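Local coordinates for B-type Cna protein (Enterococcus faecium, PDB 6FWY) that is of unknown function but, as the thioester domain of a cell-wall-linked surface protein, probably takes part in covalent attachment to host surfaces, at residues A[81-86]-A[145-150]; A[99-104]-A[135-140]. All coordinates share one frame; numbering follows the deposited sequence.

In the fold
Both contacts use helix 131-150, and all four segments lie in the thioester domain. Interaction 1 joins the C-terminal turns of this helix to the late part of helix 76-84. Interaction 2 joins an earlier part of it to the start of helix 99-113 and is nested inside the chain loop that interaction 1 closes. Their centres are about 13 Å apart. Phe86, in the loop that follows helix 76-84, packs on helix 99-113: its CD1 lies 3.6 Å from CB of Trp103 and its CD2 3.7 Å from CB of Ala102. At interaction 2 the side chain of Arg136 comes within about 4 Å of a bound tetraethylene glycol, probably a crystallisation additive.

Interaction 1: residues A[81-86]-A[145-150]; sequences MFKGGF and YDYAKN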
loop_
_atom_site.group_PDB
_atom_site.type_symbol
_atom_site.label_atom_id
_atom_site.label_comp_id
_atom_site.label_asym_id
_atom_site.label_seq_id
_atom_site.Cartn_x
_atom_site.Cartn_y
_atom_site.Cartn_z
ATOM N N MET A 81 6.686 7.933 -1.993
ATOM C CA MET A 81 6.828 8.710 -3.222
ATOM C C MET A 81 5.463 8.872 -3.896
ATOM O O MET A 81 5.110 9.979 -4.303
ATOM C CB MET A 81 7.821 8.058 -4.190
ATOM C CG MET A 81 7.984 8.788 -5.526
ATOM S SD MET A 81 8.836 7.774 -6.754
ATOM C CE MET A 81 7.509 6.665 -7.298
ATOM N N PHE A 82 4.718 7.772 -4.018
ATOM C CA PHE A 82 3.374 7.827 -4.574
ATOM C C PHE A 82 2.430 8.670 -3.718
ATOM O O PHE A 82 1.787 9.551 -4.231
ATOM C CB PHE A 82 2.795 6.424 -4.782
ATOM C CG PHE A 82 3.355 5.706 -5.977
ATOM C CD1 PHE A 82 2.874 5.979 -7.257
ATOM C CD2 PHE A 82 4.339 4.746 -5.832
ATOM C CE1 PHE A 82 3.376 5.302 -8.370
ATOM C CE2 PHE A 82 4.855 4.078 -6.932
ATOM C CZ PHE A 82 4.370 4.358 -8.200
ATOM N N LYS A 83 2.373 8.406 -2.420
ATOM C CA LYS A 83 1.456 9.121 -1.499
ATOM C C LYS A 83 1.734 10.623 -1.413
ATOM O O LYS A 83 0.805 11.417 -1.325
ATOM C CB LYS A 83 1.511 8.507 -0.104
ATOM C CG LYS A 83 0.386 8.946 0.810
ATOM C CD LYS A 83 0.586 8.534 2.258
ATOM C CE LYS A 83 -0.441 9.261 3.131
ATOM N NZ LYS A 83 -0.630 8.587 4.439
ATOM N N GLY A 84 3.018 10.993 -1.436
ATOM C CA GLY A 84 3.446 12.394 -1.330
ATOM C C GLY A 84 3.806 13.083 -2.634
ATOM O O GLY A 84 4.194 14.236 -2.622
ATOM N N GLY A 85 3.662 12.376 -3.749
ATOM C CA GLY A 85 3.991 12.890 -5.079
ATOM C C GLY A 85 2.761 12.937 -5.993
ATOM O O GLY A 85 1.613 12.798 -5.544
ATOM N N PHE A 86 3.018 13.146 -7.279
ATOM C CA PHE A 86 1.953 13.373 -8.250
ATOM C C PHE A 86 1.435 11.997 -8.716
ATOM O O PHE A 86 2.262 11.080 -8.845
ATOM C CB PHE A 86 2.483 14.217 -9.414
ATOM C CG PHE A 86 1.507 14.400 -10.544
ATOM C CD1 PHE A 86 1.464 13.481 -11.588
ATOM C CD2 PHE A 86 0.649 15.486 -10.574
ATOM C CE1 PHE A 86 0.556 13.637 -12.639
ATOM C CE2 PHE A 86 -0.267 15.640 -11.619
ATOM C CZ PHE A 86 -0.306 14.725 -12.660
ATOM N N TYR A 145 11.078 13.975 -2.215
ATOM C CA TYR A 145 12.225 13.157 -1.818
ATOM C C TYR A 145 12.383 13.125 -0.293
ATOM O O TYR A 145 12.520 12.058 0.299
ATOM C CB TYR A 145 13.488 13.687 -2.489
ATOM C CG TYR A 145 14.722 12.865 -2.280
ATOM C CD1 TYR A 145 14.781 11.563 -2.720
ATOM C CD2 TYR A 145 15.849 13.401 -1.665
ATOM C CE1 TYR A 145 15.924 10.788 -2.548
ATOM C CE2 TYR A 145 17.010 12.649 -1.506
ATOM C CZ TYR A 145 17.025 11.332 -1.941
ATOM O OH TYR A 145 18.138 10.544 -1.794
ATOM N N ASP A 146 12.332 14.295 0.339
ATOM C CA ASP A 146 12.403 14.384 1.792
ATOM C C ASP A 146 11.346 13.491 2.463
ATOM O O ASP A 146 11.653 12.758 3.396
ATOM C CB ASP A 146 12.245 15.835 2.244
ATOM C CG ASP A 146 12.478 16.021 3.753
ATOM O OD1 ASP A 146 13.327 15.302 4.337
ATOM O OD2 ASP A 146 11.785 16.852 4.393
ATOM N N TYR A 147 10.115 13.540 1.955
ATOM C CA TYR A 147 9.042 12.710 2.476
ATOM C C TYR A 147 9.314 11.209 2.232
ATOM O O TYR A 147 9.162 10.394 3.134
ATOM C CB TYR A 147 7.693 13.141 1.893
ATOM C CG TYR A 147 6.540 12.299 2.386
ATOM C CD1 TYR A 147 6.163 12.322 3.730
ATOM C CD2 TYR A 147 5.844 11.459 1.517
ATOM C CE1 TYR A 147 5.121 11.547 4.194
ATOM C CE2 TYR A 147 4.802 10.676 1.981
ATOM C CZ TYR A 147 4.439 10.726 3.312
ATOM O OH TYR A 147 3.408 9.943 3.758
ATOM N N ALA A 148 9.746 10.857 1.026
ATOM C CA ALA A 148 10.074 9.467 0.694
ATOM C C ALA A 148 11.188 8.873 1.570
ATOM O O ALA A 148 11.041 7.761 2.072
ATOM C CB ALA A 148 10.426 9.348 -0.770
ATOM N N LYS A 149 12.268 9.622 1.762
ATOM C CA LYS A 149 13.388 9.200 2.608
ATOM C C LYS A 149 13.050 9.239 4.091
ATOM O O LYS A 149 13.354 8.297 4.816
ATOM C CB LYS A 149 14.624 10.104 2.408
ATOM C CG LYS A 149 15.203 10.181 0.984
ATOM C CD LYS A 149 15.635 8.828 0.452
ATOM C CE LYS A 149 16.859 8.288 1.142
ATOM N NZ LYS A 149 17.001 6.838 0.815
ATOM N N ASN A 150 12.453 10.338 4.547
ATOM C CA ASN A 150 12.364 10.651 5.980
ATOM C C ASN A 150 10.982 10.582 6.599
ATOM O O ASN A 150 10.873 10.657 7.816
ATOM C CB ASN A 150 12.989 12.033 6.242
ATOM C CG ASN A 150 14.438 12.108 5.757
ATOM O OD1 ASN A 150 15.246 11.260 6.096
ATOM N ND2 ASN A 150 14.759 13.119 4.962
#
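Met81 and Lys83, late in helix 76-84, and the neighbouring Gly84 pack against Tyr147 and Ala148 in the last turns of helix 131-150: a largely buried, mostly apolar contact between two helices. The backbones come close where Met81, whose side chain leads away, faces the small Ala148. The CA atoms of Met81 and Ala148 lie 5.1 Å apart, and CB of Ala148 faces the backbone N of Met81 at 4.2 Å. The Met81 side chain leaves the backbone away from Ala148 and touches Val109 and Ser110 of helix 99-113, with its methyl CE over one face of the Phe82 ring.

Tyr147 contributes the most buried surface, 72 of 186 Å². CG stands anti to the backbone N (chi1 179°), which sends the ring out to the other helix. There CD2 lies 3.8 Å from CA of Gly84, and CE2 sits 3.9 Å from Gly84 N. Gly84 has no side chain on this side, so the ring rests against bare backbone. Lys83 meets the same ring at its edge, where CB lies near the ring plane; further along the extended chain, CD passes 3.5 Å from OH of Tyr147. That hydroxyl has its polar partner beyond the contact, in a hydrogen bond with Asp153 OD2, and Lys83 also touches Asp153.

Polar links between the same two helices flank the apolar seam. Arg80 NH2 bonds to the carbonyl of Ala148, and Lys149 NZ forms a salt bridge with Glu77. The whole is close helix-helix packing through glycine and alanine, with one tyrosine ring set obliquely against Gly84, in the helical part of the thioester domain.

Interaction 2: residues A[99-104]-A[135-140]; sequences DTEAWY and ARVKKA
Glu101 and Arg136 form a bidentate, side-on salt bridge across a helix-helix crossing in the thioester domain, and Val137 packs beneath it. The short axes of segments 99-104 and 135-140 approach to 9.0 Å and are inclined at 45°, their chains running in broadly the same direction. The CA atoms of Glu101 and Val137, 5.7 Å apart, mark the nearest backbone approach.

Each carboxylate oxygen of Glu101 takes one nitrogen of Arg136. Arg136 NE donates to OE1 over 2.9 Å, and NH2 donates to OE2 over 3.1 Å. Both bonds are nearly straight, 169-170° at the hydrogen, and both oxygens offer their syn lone pairs. The two flat groups lie only 16° from coplanar, so the carboxylate meets the edge of the guanidinium, and the paired bonds fix the rotation of both. Arg136 gets there by a bend at chi3, which turns NE and NH2 to the acid, whereas Glu101 reaches across with an extended chain. OE1 carries a second bond, from Gly97 N just ahead of helix 99-113, which ties the buried glutamate to its own helix start. This double grip and the adjacent arginine would probably favour the ionised carboxylate.

Val137 fills the space closer to the backbones with both methyls. CG2 lies 3.8 Å from CB of Glu101 and equally far from its CG, so the aliphatic stem of the acid is packed as well as its head. Tyr104, whose hydroxyl bonds to Met37 O, receives the other methyl at its ring edge: CG1 of Val137 stands near the ring plane, 4.1 Å from CD2 of Tyr104.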
loop_
_atom_site.group_PDB
_atom_site.type_symbol
_atom_site.label_atom_id
_atom_site.label_comp_id
_atom_site.label_asym_id
_atom_site.label_seq_id
_atom_site.Cartn_x
_atom_site.Cartn_y
_atom_site.Cartn_z
ATOM N N ASP A 99 1.047 20.253 -14.054
ATOM C CA ASP A 99 1.065 18.788 -13.879
ATOM C C ASP A 99 2.251 18.052 -14.514
ATOM O O ASP A 99 2.626 16.979 -14.030
ATOM C CB ASP A 99 -0.238 18.162 -14.382
ATOM C CG ASP A 99 -1.439 18.534 -13.511
ATOM O OD1 ASP A 99 -1.248 19.168 -12.443
ATOM O OD2 ASP A 99 -2.586 18.218 -13.881
ATOM N N THR A 100 2.824 18.610 -15.584
ATOM C CA THR A 100 4.008 18.010 -16.222
ATOM C C THR A 100 5.213 18.150 -15.308
ATOM O O THR A 100 5.953 17.196 -15.133
ATOM C CB THR A 100 4.339 18.638 -17.579
ATOM O OG1 THR A 100 3.219 18.534 -18.435
ATOM C CG2 THR A 100 5.497 17.898 -18.247
ATOM N N GLU A 101 5.388 19.341 -14.739
ATOM C CA GLU A 101 6.450 19.593 -13.757
ATOM C C GLU A 101 6.288 18.722 -12.507
ATOM O O GLU A 101 7.271 18.195 -11.997
ATOM C CB GLU A 101 6.489 21.072 -13.342
ATOM C CG GLU A 101 7.012 22.014 -14.419
ATOM C CD GLU A 101 6.843 23.489 -14.107
ATOM O OE1 GLU A 101 6.652 23.859 -12.915
ATOM O OE2 GLU A 101 6.919 24.289 -15.064
ATOM N N ALA A 102 5.053 18.593 -12.019
ATOM C CA ALA A 102 4.770 17.769 -10.829
ATOM C C ALA A 102 5.071 16.294 -11.102
ATOM O O ALA A 102 5.749 15.639 -10.320
ATOM C CB ALA A 102 3.331 17.961 -10.360
ATOM N N TRP A 103 4.581 15.789 -12.225
ATOM C CA TRP A 103 4.884 14.425 -12.641
ATOM C C TRP A 103 6.394 14.180 -12.796
ATOM O O TRP A 103 6.911 13.180 -12.291
ATOM C CB TRP A 103 4.164 14.079 -13.943
ATOM C CG TRP A 103 4.790 12.919 -14.671
ATOM C CD1 TRP A 103 4.805 11.611 -14.293
ATOM C CD2 TRP A 103 5.512 12.990 -15.891
ATOM N NE1 TRP A 103 5.492 10.860 -15.208
ATOM C CE2 TRP A 103 5.941 11.681 -16.202
ATOM C CE3 TRP A 103 5.863 14.044 -16.747
ATOM C CZ2 TRP A 103 6.689 11.384 -17.350
ATOM C CZ3 TRP A 103 6.607 13.756 -17.883
ATOM C CH2 TRP A 103 7.007 12.433 -18.178
ATOM N N TYR A 104 7.100 15.079 -13.482
ATOM C CA TYR A 104 8.541 14.891 -13.709
ATOM C C TYR A 104 9.332 14.914 -12.407
ATOM O O TYR A 104 10.269 14.120 -12.220
ATOM C CB TYR A 104 9.091 15.932 -14.688
ATOM C CG TYR A 104 10.512 15.659 -15.111
ATOM C CD1 TYR A 104 10.795 14.766 -16.142
ATOM C CD2 TYR A 104 11.569 16.299 -14.487
ATOM C CE1 TYR A 104 12.108 14.512 -16.537
ATOM C CE2 TYR A 104 12.882 16.057 -14.878
ATOM C CZ TYR A 104 13.137 15.164 -15.900
ATOM O OH TYR A 104 14.423 14.932 -16.288
ATOM N N ALA A 135 13.480 25.446 -11.239
ATOM C CA ALA A 135 13.421 25.700 -9.793
ATOM C C ALA A 135 12.116 25.209 -9.122
ATOM O O ALA A 135 12.145 24.715 -7.988
ATOM C CB ALA A 135 13.642 27.183 -9.507
ATOM N N ARG A 136 10.985 25.354 -9.806
ATOM C CA ARG A 136 9.728 24.750 -9.333
ATOM C C ARG A 136 9.852 23.225 -9.268
ATOM O O ARG A 136 9.468 22.608 -8.279
ATOM C CB ARG A 136 8.554 25.154 -10.226
ATOM C CG ARG A 136 8.111 26.594 -10.044
ATOM C CD ARG A 136 6.776 26.858 -10.709
ATOM N NE ARG A 136 6.840 26.658 -12.158
ATOM C CZ ARG A 136 7.089 27.608 -13.066
ATOM N NH1 ARG A 136 7.324 28.864 -12.706
ATOM N NH2 ARG A 136 7.123 27.288 -14.361
ATOM N N VAL A 137 10.438 22.634 -10.309
ATOM C CA VAL A 137 10.718 21.194 -10.309
ATOM C C VAL A 137 11.640 20.781 -9.146
ATOM O O VAL A 137 11.362 19.791 -8.446
ATOM C CB VAL A 137 11.275 20.716 -11.674
ATOM C CG1 VAL A 137 11.766 19.276 -11.609
ATOM C CG2 VAL A 137 10.210 20.851 -12.739
ATOM N N LYS A 138 12.709 21.554 -8.933
ATOM C CA LYS A 138 13.623 21.318 -7.813
ATOM C C LYS A 138 12.914 21.368 -6.441
ATOM O O LYS A 138 13.133 20.513 -5.589
ATOM C CB LYS A 138 14.754 22.346 -7.843
ATOM C CG LYS A 138 15.853 22.075 -6.845
ATOM C CD LYS A 138 17.042 23.013 -7.024
ATOM C CE LYS A 138 18.146 22.559 -6.098
ATOM N NZ LYS A 138 19.149 23.628 -5.879
ATOM N N LYS A 139 12.095 22.392 -6.249
ATOM C CA LYS A 139 11.297 22.559 -5.035
ATOM C C LYS A 139 10.351 21.357 -4.820
ATOM O O LYS A 139 10.324 20.776 -3.734
ATOM C CB LYS A 139 10.510 23.876 -5.120
ATOM C CG LYS A 139 9.877 24.330 -3.811
ATOM C CD LYS A 139 8.856 25.438 -4.029
ATOM C CE LYS A 139 8.060 25.726 -2.775
ATOM N NZ LYS A 139 8.338 27.087 -2.249
ATOM N N ALA A 140 9.617 20.979 -5.861
ATOM C CA ALA A 140 8.755 19.781 -5.818
ATOM C C ALA A 140 9.521 18.497 -5.522
ATOM O O ALA A 140 9.103 17.722 -4.658
ATOM C CB ALA A 140 7.963 19.629 -7.115
#